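Local coordinates for tetracycline repressor protein class G (Acinetobacter baumannii, PDB 6RX9) that represses the tetracycline resistance gene by binding its operator DNA, and loses affinity for that DNA when tetracycline binds, at residues A[71-75]-A[76-80]; A[129-132]-A[133-137]. All coordinates share one frame; numbering follows the deposited sequence.

Interaction 1. Residues A[71-75]-A[76-80]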
ATOM      1  N   GLU A  71      11.124  14.727  23.790  1.00 52.45           N
ATOM      2  CA  GLU A  71      10.888  14.762  25.257  1.00 53.28           C
ATOM      3  C   GLU A  71       9.519  15.408  25.518  1.00 52.44           C
ATOM      4  O   GLU A  71       9.152  16.341  24.781  1.00 51.33           O
ATOM      5  CB  GLU A  71      12.033  15.474  25.986  1.00 55.58           C
ATOM      6  CG  GLU A  71      12.210  16.940  25.626  1.00 56.43           C
ATOM      7  CD  GLU A  71      13.425  17.601  26.261  1.00 58.74           C
ATOM      8  OE1 GLU A  71      13.861  17.137  27.337  1.00 59.64           O
ATOM      9  OE2 GLU A  71      13.942  18.573  25.675  1.00 59.33           O
ATOM     10  N   ASN A  72       8.780  14.884  26.500  1.00 52.72           N
ATOM     11  CA  ASN A  72       7.486  15.439  26.984  1.00 53.34           C
ATOM     12  C   ASN A  72       6.387  15.253  25.923  1.00 52.12           C
ATOM     13  O   ASN A  72       5.354  15.942  26.036  1.00 52.67           O
ATOM     14  CB  ASN A  72       7.624  16.910  27.392  1.00 54.74           C
ATOM     15  CG  ASN A  72       8.720  17.141  28.412  1.00 56.80           C
ATOM     16  OD1 ASN A  72       8.911  16.331  29.315  1.00 57.11           O
ATOM     17  ND2 ASN A  72       9.441  18.242  28.280  1.00 57.94           N
ATOM     18  N   GLU A  73       6.581  14.357  24.949  1.00 51.57           N
ATOM     19  CA  GLU A  73       5.547  13.993  23.940  1.00 50.84           C
ATOM     20  C   GLU A  73       5.111  12.547  24.214  1.00 49.73           C
ATOM     21  O   GLU A  73       5.991  11.698  24.446  1.00 50.00           O
ATOM     22  CB  GLU A  73       6.068  14.224  22.515  1.00 51.17           C
ATOM     23  CG  GLU A  73       6.370  12.958  21.725  1.00 51.12           C
ATOM     24  CD  GLU A  73       6.719  13.173  20.259  1.00 51.03           C
ATOM     25  OE1 GLU A  73       6.165  14.106  19.642  1.00 52.34           O
ATOM     26  OE2 GLU A  73       7.547  12.405  19.732  1.00 51.22           O
ATOM     27  N   ASP A  74       3.800  12.287  24.214  1.00 48.93           N
ATOM     28  CA  ASP A  74       3.228  10.942  24.489  1.00 48.56           C
ATOM     29  C   ASP A  74       3.238  10.128  23.188  1.00 45.53           C
ATOM     30  O   ASP A  74       3.452  10.727  22.113  1.00 44.16           O
ATOM     31  CB  ASP A  74       1.827  11.038  25.103  1.00 50.33           C
ATOM     32  CG  ASP A  74       0.730  11.278  24.082  1.00 50.42           C
ATOM     33  OD1 ASP A  74       0.891  12.201  23.263  1.00 52.05           O
ATOM     34  OD2 ASP A  74      -0.263  10.522  24.100  1.00 50.77           O
ATOM     35  N   TRP A  75       3.014   8.818  23.299  1.00 44.01           N
ATOM     36  CA  TRP A  75       3.092   7.840  22.182  1.00 42.35           C
ATOM     37  C   TRP A  75       2.090   8.194  21.072  1.00 41.00           C
ATOM     38  O   TRP A  75       2.394   7.901  19.902  1.00 38.85           O
ATOM     39  CB  TRP A  75       2.893   6.407  22.696  1.00 42.29           C
ATOM     40  CG  TRP A  75       1.539   6.115  23.268  1.00 41.92           C
ATOM     41  CD1 TRP A  75       1.135   6.265  24.564  1.00 43.18           C
ATOM     42  CD2 TRP A  75       0.408   5.584  22.559  1.00 40.97           C
ATOM     43  NE1 TRP A  75      -0.170   5.876  24.707  1.00 42.72           N
ATOM     44  CE2 TRP A  75      -0.642   5.452  23.493  1.00 41.46           C
ATOM     45  CE3 TRP A  75       0.180   5.211  21.228  1.00 39.67           C
ATOM     46  CZ2 TRP A  75      -1.897   4.963  23.132  1.00 41.03           C
ATOM     47  CZ3 TRP A  75      -1.060   4.731  20.874  1.00 39.19           C
ATOM     48  CH2 TRP A  75      -2.083   4.610  21.814  1.00 39.81           C
ATOM     49  N   ARG A  76       0.948   8.799  21.416  1.00 41.31           N
ATOM     50  CA  ARG A  76      -0.140   9.120  20.448  1.00 41.12           C
ATOM     51  C   ARG A  76       0.340  10.207  19.478  1.00 40.07           C
ATOM     52  O   ARG A  76       0.139  10.043  18.258  1.00 38.83           O
ATOM     53  CB  ARG A  76      -1.409   9.566  21.179  1.00 42.94           C
ATOM     54  CG  ARG A  76      -2.001   8.505  22.095  1.00 45.05           C
ATOM     55  CD  ARG A  76      -3.286   8.978  22.749  1.00 47.35           C
ATOM     56  NE  ARG A  76      -3.508   8.347  24.044  1.00 50.02           N
ATOM     57  CZ  ARG A  76      -3.273   8.902  25.235  1.00 52.81           C
ATOM     58  NH1 ARG A  76      -3.524   8.211  26.335  1.00 54.39           N
ATOM     59  NH2 ARG A  76      -2.796  10.131  25.337  1.00 54.48           N
ATOM     60  N   VAL A  77       0.957  11.269  19.998  1.00 40.15           N
ATOM     61  CA  VAL A  77       1.484  12.404  19.184  1.00 40.10           C
ATOM     62  C   VAL A  77       2.654  11.896  18.330  1.00 38.97           C
ATOM     63  O   VAL A  77       2.713  12.274  17.145  1.00 37.94           O
ATOM     64  CB  VAL A  77       1.884  13.601  20.069  1.00 41.91           C
ATOM     65  CG1 VAL A  77       2.621  14.671  19.278  1.00 42.43           C
ATOM     66  CG2 VAL A  77       0.671  14.197  20.771  1.00 42.80           C
ATOM     67  N   PHE A  78       3.527  11.055  18.898  1.00 38.75           N
ATOM     68  CA  PHE A  78       4.703  10.467  18.201  1.00 38.24           C
ATOM     69  C   PHE A  78       4.244   9.682  16.964  1.00 36.43           C
ATOM     70  O   PHE A  78       4.787   9.934  15.872  1.00 34.85           O
ATOM     71  CB  PHE A  78       5.515   9.551  19.120  1.00 39.45           C
ATOM     72  CG  PHE A  78       6.570   8.765  18.384  1.00 39.62           C
ATOM     73  CD1 PHE A  78       7.630   9.414  17.770  1.00 40.18           C
ATOM     74  CD2 PHE A  78       6.488   7.385  18.275  1.00 39.91           C
ATOM     75  CE1 PHE A  78       8.593   8.700  17.075  1.00 40.19           C
ATOM     76  CE2 PHE A  78       7.450   6.671  17.575  1.00 39.74           C
ATOM     77  CZ  PHE A  78       8.501   7.330  16.979  1.00 40.04           C
ATOM     78  N   LEU A  79       3.291   8.759  17.132  1.00 35.85           N
ATOM     79  CA  LEU A  79       2.805   7.875  16.035  1.00 35.02           C
ATOM     80  C   LEU A  79       2.105   8.714  14.960  1.00 34.73           C
ATOM     81  O   LEU A  79       2.339   8.437  13.765  1.00 33.45           O
ATOM     82  CB  LEU A  79       1.871   6.797  16.594  1.00 34.81           C
ATOM     83  CG  LEU A  79       2.546   5.691  17.406  1.00 35.33           C
ATOM     84  CD1 LEU A  79       1.533   4.643  17.835  1.00 35.28           C
ATOM     85  CD2 LEU A  79       3.684   5.047  16.626  1.00 35.07           C
ATOM     86  N   LYS A  80       1.294   9.702  15.356  1.00 35.85           N
ATOM     87  CA  LYS A  80       0.538  10.565  14.407  1.00 36.57           C
ATOM     88  C   LYS A  80       1.521  11.415  13.596  1.00 36.57           C
ATOM     89  O   LYS A  80       1.423  11.396  12.358  1.00 35.26           O
ATOM     90  CB  LYS A  80      -0.484  11.456  15.121  1.00 38.09           C
ATOM     91  CG  LYS A  80      -1.212  12.428  14.199  1.00 39.08           C
ATOM     92  CD  LYS A  80      -2.613  12.791  14.636  1.00 40.81           C
ATOM     93  CE  LYS A  80      -3.392  13.495  13.544  1.00 41.52           C
ATOM     94  NZ  LYS A  80      -4.780  13.797  13.964  1.00 42.63           N
TER
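At the start of helix 75-91, W75 and R76 pack against each other, while the carboxylate of D74, the N-cap residue, lies along the R76 chain and pairs with its guanidinium. The aliphatic part of R76 lies on one face of the indole: CG of R76 is 3.6 Å from the centroid of the six-membered ring of W75, only 11° off the ring normal, a CH-pi contact. W75 can offer that face because its CG sits between the backbone N and the carbonyl carbon (chi1 65°), which lays the ring over N and CG of R76. At the indole edge, in the ring plane, CD1 of L79 meets CE3 of W75 at 3.7 Å. The R76 chain runs on, extended from CG to NE, and NH2 of R76 and OD2 of D74 form a 2.8 Å salt bridge with the two planar groups inclined by 49°. R76 has a second acidic partner: its NE forms a salt bridge with E200 of helix 185-202. The carboxylate of D74 also caps the helix through two weak bonds, V77 N to OD1 and R76 N to OD2. A firmer bond runs from F78 N to the backbone O of D74 at 3.2 Å. D74 thus serves two backbone N-H groups, weakly, and an arginine side chain, while E123 takes the N-H of W75; the helix N-terminus and R76 would be expected to favour the ionised carboxylate.

Interaction 2. Residues A[129-132]-A[133-137]; sequences RAVW and ALRAV
Four i to i+4 backbone hydrogen bonds, from A133, L134, R135 and A136 back to R129, A130, V131 and W132, define a regular alpha-helical turn, with N-H...O angles between 146° and 167°. On one side of this turn the side chains of V131 and R135, four residues apart, run alongside each other in the same direction. CG1 of V131 is the atom that touches: it stands 3.4 Å above the guanidinium plane of R135, over its centre, and is 3.5 Å from CZ of R135. The methyl meets the flat face, so the contact does not use the in-plane N-H groups. Two torsions bring the groups together. V131 places CG1 anti to its own N (chi1 173°), and R135, with CG beside the backbone N, extends from CG to NE. The lower part of the arginine covers the helix backbone as well, CG of R135 coming to 3.4 Å from O of V131. One residue earlier, CG of L134 approaches O of A130 at 3.3 Å, close beside the carbonyl that accepts the bond from L134 N. The small A133 keeps its CB near the backbone, 3.2 Å from O of R129. Around helix 127-155 these side chains serve different neighbours: A130, V131 and L134 face helix 110-122, L134 also reaches helix 75-91, and A133 and V137 pack on F199 of helix 185-202. V131 and W132 both rest on L179 of the second subunit, and R135 on F176 of that subunit, so this turn links the helices around the probable tetracycline site to the dimer partner.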
ATOM      1  N   ARG A 129       3.760  -5.996  20.190  1.00 43.81           N
ATOM      2  CA  ARG A 129       2.628  -5.130  19.773  1.00 42.16           C
ATOM      3  C   ARG A 129       3.159  -3.744  19.393  1.00 40.33           C
ATOM      4  O   ARG A 129       2.545  -3.112  18.517  1.00 38.42           O
ATOM      5  CB  ARG A 129       1.557  -5.107  20.868  1.00 43.43           C
ATOM      6  CG  ARG A 129       0.798  -6.422  20.979  1.00 45.12           C
ATOM      7  CD  ARG A 129      -0.057  -6.548  22.221  1.00 46.80           C
ATOM      8  NE  ARG A 129      -0.689  -7.862  22.294  1.00 48.48           N
ATOM      9  CZ  ARG A 129      -1.994  -8.113  22.172  1.00 49.04           C
ATOM     10  NH1 ARG A 129      -2.866  -7.135  21.979  1.00 48.16           N
ATOM     11  NH2 ARG A 129      -2.428  -9.359  22.261  1.00 50.53           N
ATOM     12  N   ALA A 130       4.273  -3.311  19.996  1.00 39.94           N
ATOM     13  CA  ALA A 130       5.008  -2.084  19.605  1.00 38.89           C
ATOM     14  C   ALA A 130       5.425  -2.188  18.131  1.00 37.44           C
ATOM     15  O   ALA A 130       5.156  -1.240  17.374  1.00 36.03           O
ATOM     16  CB  ALA A 130       6.200  -1.871  20.506  1.00 40.36           C
ATOM     17  N   VAL A 131       6.040  -3.308  17.735  1.00 37.74           N
ATOM     18  CA  VAL A 131       6.506  -3.548  16.336  1.00 36.77           C
ATOM     19  C   VAL A 131       5.280  -3.646  15.415  1.00 35.35           C
ATOM     20  O   VAL A 131       5.318  -3.039  14.330  1.00 33.96           O
ATOM     21  CB  VAL A 131       7.404  -4.795  16.223  1.00 37.98           C
ATOM     22  CG1 VAL A 131       7.727  -5.125  14.772  1.00 37.35           C
ATOM     23  CG2 VAL A 131       8.688  -4.641  17.030  1.00 39.39           C
ATOM     24  N   TRP A 132       4.241  -4.378  15.833  1.00 35.66           N
ATOM     25  CA  TRP A 132       2.985  -4.556  15.051  1.00 34.81           C
ATOM     26  C   TRP A 132       2.323  -3.196  14.796  1.00 33.66           C
ATOM     27  O   TRP A 132       1.808  -2.997  13.683  1.00 32.14           O
ATOM     28  CB  TRP A 132       2.016  -5.516  15.749  1.00 35.57           C
ATOM     29  CG  TRP A 132       2.442  -6.951  15.742  1.00 36.90           C
ATOM     30  CD1 TRP A 132       3.404  -7.529  14.963  1.00 37.39           C
ATOM     31  CD2 TRP A 132       1.880  -8.011  16.533  1.00 38.15           C
ATOM     32  NE1 TRP A 132       3.494  -8.867  15.234  1.00 38.85           N
ATOM     33  CE2 TRP A 132       2.569  -9.193  16.188  1.00 39.41           C
ATOM     34  CE3 TRP A 132       0.872  -8.075  17.503  1.00 38.58           C
ATOM     35  CZ2 TRP A 132       2.281 -10.421  16.783  1.00 41.09           C
ATOM     36  CZ3 TRP A 132       0.585  -9.289  18.086  1.00 40.21           C
ATOM     37  CH2 TRP A 132       1.282 -10.445  17.729  1.00 41.42           C
ATOM     38  N   ALA A 133       2.327  -2.309  15.799  1.00 33.53           N
ATOM     39  CA  ALA A 133       1.721  -0.957  15.747  1.00 32.83           C
ATOM     40  C   ALA A 133       2.496  -0.073  14.763  1.00 32.13           C
ATOM     41  O   ALA A 133       1.856   0.547  13.896  1.00 31.24           O
ATOM     42  CB  ALA A 133       1.689  -0.348  17.129  1.00 33.52           C
ATOM     43  N   LEU A 134       3.825  -0.022  14.889  1.00 32.66           N
ATOM     44  CA  LEU A 134       4.703   0.775  13.989  1.00 32.38           C
ATOM     45  C   LEU A 134       4.495   0.317  12.539  1.00 32.03           C
ATOM     46  O   LEU A 134       4.344   1.188  11.661  1.00 31.35           O
ATOM     47  CB  LEU A 134       6.162   0.620  14.431  1.00 33.23           C
ATOM     48  CG  LEU A 134       6.526   1.327  15.737  1.00 34.12           C
ATOM     49  CD1 LEU A 134       7.868   0.846  16.261  1.00 35.37           C
ATOM     50  CD2 LEU A 134       6.537   2.836  15.557  1.00 33.91           C
ATOM     51  N   ARG A 135       4.457  -0.997  12.308  1.00 32.77           N
ATOM     52  CA  ARG A 135       4.310  -1.599  10.955  1.00 32.92           C
ATOM     53  C   ARG A 135       2.905  -1.301  10.415  1.00 31.47           C
ATOM     54  O   ARG A 135       2.803  -0.928   9.231  1.00 30.23           O
ATOM     55  CB  ARG A 135       4.641  -3.094  10.999  1.00 35.12           C
ATOM     56  CG  ARG A 135       6.137  -3.366  11.089  1.00 37.24           C
ATOM     57  CD  ARG A 135       6.510  -4.836  11.143  1.00 39.77           C
ATOM     58  NE  ARG A 135       7.945  -5.011  11.353  1.00 42.09           N
ATOM     59  CZ  ARG A 135       8.554  -6.178  11.556  1.00 44.34           C
ATOM     60  NH1 ARG A 135       7.861  -7.306  11.578  1.00 45.53           N
ATOM     61  NH2 ARG A 135       9.864  -6.214  11.741  1.00 45.73           N
ATOM     62  N   ALA A 136       1.872  -1.434  11.252  1.00 30.95           N
ATOM     63  CA  ALA A 136       0.454  -1.199  10.888  1.00 30.60           C
ATOM     64  C   ALA A 136       0.266   0.243  10.396  1.00 29.89           C
ATOM     65  O   ALA A 136      -0.422   0.433   9.375  1.00 28.97           O
ATOM     66  CB  ALA A 136      -0.447  -1.504  12.056  1.00 31.10           C
ATOM     67  N   VAL A 137       0.857   1.219  11.091  1.00 29.85           N
ATOM     68  CA  VAL A 137       0.807   2.660  10.701  1.00 29.94           C
ATOM     69  C   VAL A 137       1.407   2.810   9.294  1.00 29.29           C
ATOM     70  O   VAL A 137       0.767   3.449   8.434  1.00 28.39           O
ATOM     71  CB  VAL A 137       1.509   3.560  11.739  1.00 31.20           C
ATOM     72  CG1 VAL A 137       1.709   4.978  11.223  1.00 31.60           C
ATOM     73  CG2 VAL A 137       0.750   3.579  13.059  1.00 32.11           C
TER

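Overall arrangement
Interactions 1 and 2 lie 15 Å apart between centres, yet they meet directly: CD2 of L79 packs against CD2 of L134 at 3.8 Å, joining the first turns of helix 75-91 to helix 127-155. Helices 110-122 and 185-202 contribute to both, with L120 touching W75, A130 and L134, and F199 touching W75, A133 and V137. Both also lie near the probable drug site. N82, likely to bind tetracycline, is about 5 Å from the F78 side chain and about 6 Å from that of L134, whereas H100, a probable magnesium ligand, is about 11 Å from the R135 side chain. Interaction 2 alone extends to the second subunit.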